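Local coordinates for protein copper-transporting ATPase PAA1, chloroplastic (PDB 5LBD) that transports monovalent copper across the plastid envelope at the cost of ATP, the crystallised piece being its nucleotide-binding N-domain, at residues Thr8-Pro13 and Leu124-Arg129. The protein carries 2 engineered substitutions. Numbering follows the deposited sequence.
Sequences TEVIIP and LAAVIR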
loop_
_atom_site.group_PDB
_atom_site.type_symbol
_atom_site.label_atom_id
_atom_site.label_comp_id
_atom_site.label_asym_id
_atom_site.label_seq_id
_atom_site.Cartn_x
_atom_site.Cartn_y
_atom_site.Cartn_z
ATOM N N THR A 8 9.009 -8.588 1.253
ATOM C CA THR A 8 9.373 -9.723 2.092
ATOM C C THR A 8 8.329 -10.041 3.143
ATOM O O THR A 8 8.074 -11.219 3.426
ATOM C CB THR A 8 10.730 -9.485 2.762
ATOM O OG1 THR A 8 10.683 -8.306 3.562
ATOM C CG2 THR A 8 11.799 -9.332 1.713
ATOM N N GLU A 9 7.694 -9.028 3.707
ATOM C CA GLU A 9 6.780 -9.242 4.810
ATOM C C GLU A 9 5.649 -8.236 4.729
ATOM O O GLU A 9 5.876 -7.044 4.494
ATOM C CB GLU A 9 7.487 -9.120 6.150
ATOM C CG GLU A 9 6.626 -9.541 7.322
ATOM C CD GLU A 9 7.378 -9.491 8.648
ATOM O OE1 GLU A 9 8.504 -8.951 8.661
ATOM O OE2 GLU A 9 6.861 -10.007 9.668
ATOM N N VAL A 10 4.437 -8.721 4.952
ATOM C CA VAL A 10 3.267 -7.879 5.115
ATOM C C VAL A 10 2.770 -8.086 6.532
ATOM O O VAL A 10 2.493 -9.225 6.926
ATOM C CB VAL A 10 2.166 -8.207 4.100
ATOM C CG1 VAL A 10 1.005 -7.287 4.246
ATOM C CG2 VAL A 10 2.721 -8.110 2.670
ATOM N N ILE A 11 2.687 -6.998 7.314
ATOM C CA ILE A 11 2.308 -7.061 8.722
ATOM C C ILE A 11 0.950 -6.390 8.907
ATOM O O ILE A 11 0.760 -5.249 8.467
ATOM C CB ILE A 11 3.375 -6.394 9.600
ATOM C CG1 ILE A 11 4.748 -7.015 9.325
ATOM C CG2 ILE A 11 3.013 -6.541 11.077
ATOM C CD1 ILE A 11 5.885 -6.351 10.031
ATOM N N ILE A 12 0.043 -7.067 9.604
ATOM C CA ILE A 12 -1.363 -6.677 9.719
ATOM C C ILE A 12 -1.696 -6.463 11.190
ATOM O O ILE A 12 -1.443 -7.350 12.009
ATOM C CB ILE A 12 -2.319 -7.738 9.144
ATOM C CG1 ILE A 12 -1.923 -8.161 7.734
ATOM C CG2 ILE A 12 -3.752 -7.213 9.189
ATOM C CD1 ILE A 12 -1.988 -7.070 6.754
ATOM N N PRO A 13 -2.343 -5.354 11.566
ATOM C CA PRO A 13 -2.762 -5.121 12.953
ATOM C C PRO A 13 -4.130 -5.692 13.291
ATOM O O PRO A 13 -4.401 -5.777 14.507
ATOM C CB PRO A 13 -2.791 -3.604 13.045
ATOM C CG PRO A 13 -3.204 -3.190 11.678
ATOM C CD PRO A 13 -2.673 -4.205 10.709
ATOM N N LEU A 124 -5.169 2.376 9.639
ATOM C CA LEU A 124 -3.812 1.987 9.275
ATOM C C LEU A 124 -3.860 0.483 9.118
ATOM O O LEU A 124 -4.026 -0.246 10.097
ATOM C CB LEU A 124 -2.810 2.415 10.341
ATOM C CG LEU A 124 -1.366 2.003 10.187
ATOM C CD1 LEU A 124 -0.811 2.528 8.896
ATOM C CD2 LEU A 124 -0.552 2.542 11.360
ATOM N N ALA A 125 -3.790 0.023 7.879
ATOM C CA ALA A 125 -4.089 -1.344 7.535
ATOM C C ALA A 125 -2.887 -2.272 7.613
ATOM O O ALA A 125 -3.077 -3.470 7.868
ATOM C CB ALA A 125 -4.670 -1.413 6.126
ATOM N N ALA A 126 -1.685 -1.780 7.324
ATOM C CA ALA A 126 -0.567 -2.693 7.159
ATOM C C ALA A 126 0.730 -1.920 7.033
ATOM O O ALA A 126 0.755 -0.723 6.735
ATOM C CB ALA A 126 -0.754 -3.567 5.916
ATOM N N VAL A 127 1.822 -2.638 7.222
ATOM C CA VAL A 127 3.135 -2.158 6.834
ATOM C C VAL A 127 3.716 -3.253 5.949
ATOM O O VAL A 127 3.509 -4.443 6.200
ATOM C CB VAL A 127 4.030 -1.806 8.047
ATOM C CG1 VAL A 127 4.246 -2.991 8.963
ATOM C CG2 VAL A 127 5.363 -1.239 7.577
ATOM N N ILE A 128 4.396 -2.861 4.889
ATOM C CA ILE A 128 5.067 -3.797 3.993
ATOM C C ILE A 128 6.564 -3.557 4.086
ATOM O O ILE A 128 7.024 -2.416 3.933
ATOM C CB ILE A 128 4.600 -3.662 2.529
ATOM C CG1 ILE A 128 3.076 -3.797 2.431
ATOM C CG2 ILE A 128 5.322 -4.692 1.653
ATOM C CD1 ILE A 128 2.519 -3.453 1.061
ATOM N N ARG A 129 7.318 -4.619 4.317
ATOM C CA ARG A 129 8.771 -4.574 4.368
ATOM C C ARG A 129 9.351 -5.135 3.080
ATOM O O ARG A 129 8.822 -6.102 2.515
ATOM C CB ARG A 129 9.331 -5.378 5.546
ATOM C CG ARG A 129 8.701 -5.085 6.870
ATOM C CD ARG A 129 9.560 -5.636 8.015
ATOM N NE ARG A 129 10.257 -6.877 7.675
ATOM C CZ ARG A 129 11.522 -6.948 7.264
ATOM N NH1 ARG A 129 12.251 -5.841 7.144
ATOM N NH2 ARG A 129 12.062 -8.127 6.963
#
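Glu9 and Arg129 face each other as a hydrogen-bonded pair where strand 7-11 closes one border of the six-stranded antiparallel sheet of this P1B-type ATPase N-domain, with 123-130 as its inner neighbour. The pair illustrates how a classic beta bulge concentrates bonds on one residue. Thr8 and Glu9 both stand opposite Arg129, whose carbonyl O receives Thr8 N at 2.8 Å and, more weakly, Glu9 N and Thr8 OG1. The Thr8 hydroxyl comes within reach because chi1 (59°) sets OG1 between the backbone N and the carbonyl carbon.

The Arg129 side chain can be followed outward. CB of Arg129 lies 3.8 Å from Thr8 OG1, CG passes near Glu9 O, and CD meets Glu9 OE1. The chain then bends at chi3 (-34°), which places NE of Arg129 beside the carboxylate, 2.9 Å from Glu9 OE1. This salt bridge uses the anti side of OE1 and the edge of the guanidinium, and the two planes stand 89° apart. Thr8 OG1 sits over one guanidinium face toward its rim, while NH2 forms a second salt bridge with Glu131. An alanine in place of Arg129 would probably leave both Glu9 and Glu131 without their positive mate and uncover CB of Glu9.

Farther along, Ile11 and Val127 exchange both backbone bonds and lay their side chains side by side, CB of Ile11 3.6 Å from CG1 of Val127; both touch Leu103 of helix 101-107. On the other face, Val10 meets Ile128 and packs on Leu30 of helix 26-37, so helices cover both faces of the middle of the pair. Beyond the last bridge, CD1 of Ile12 rests against CB of Ala126, and Pro13 CD approaches Ala125 O to 3.0 Å.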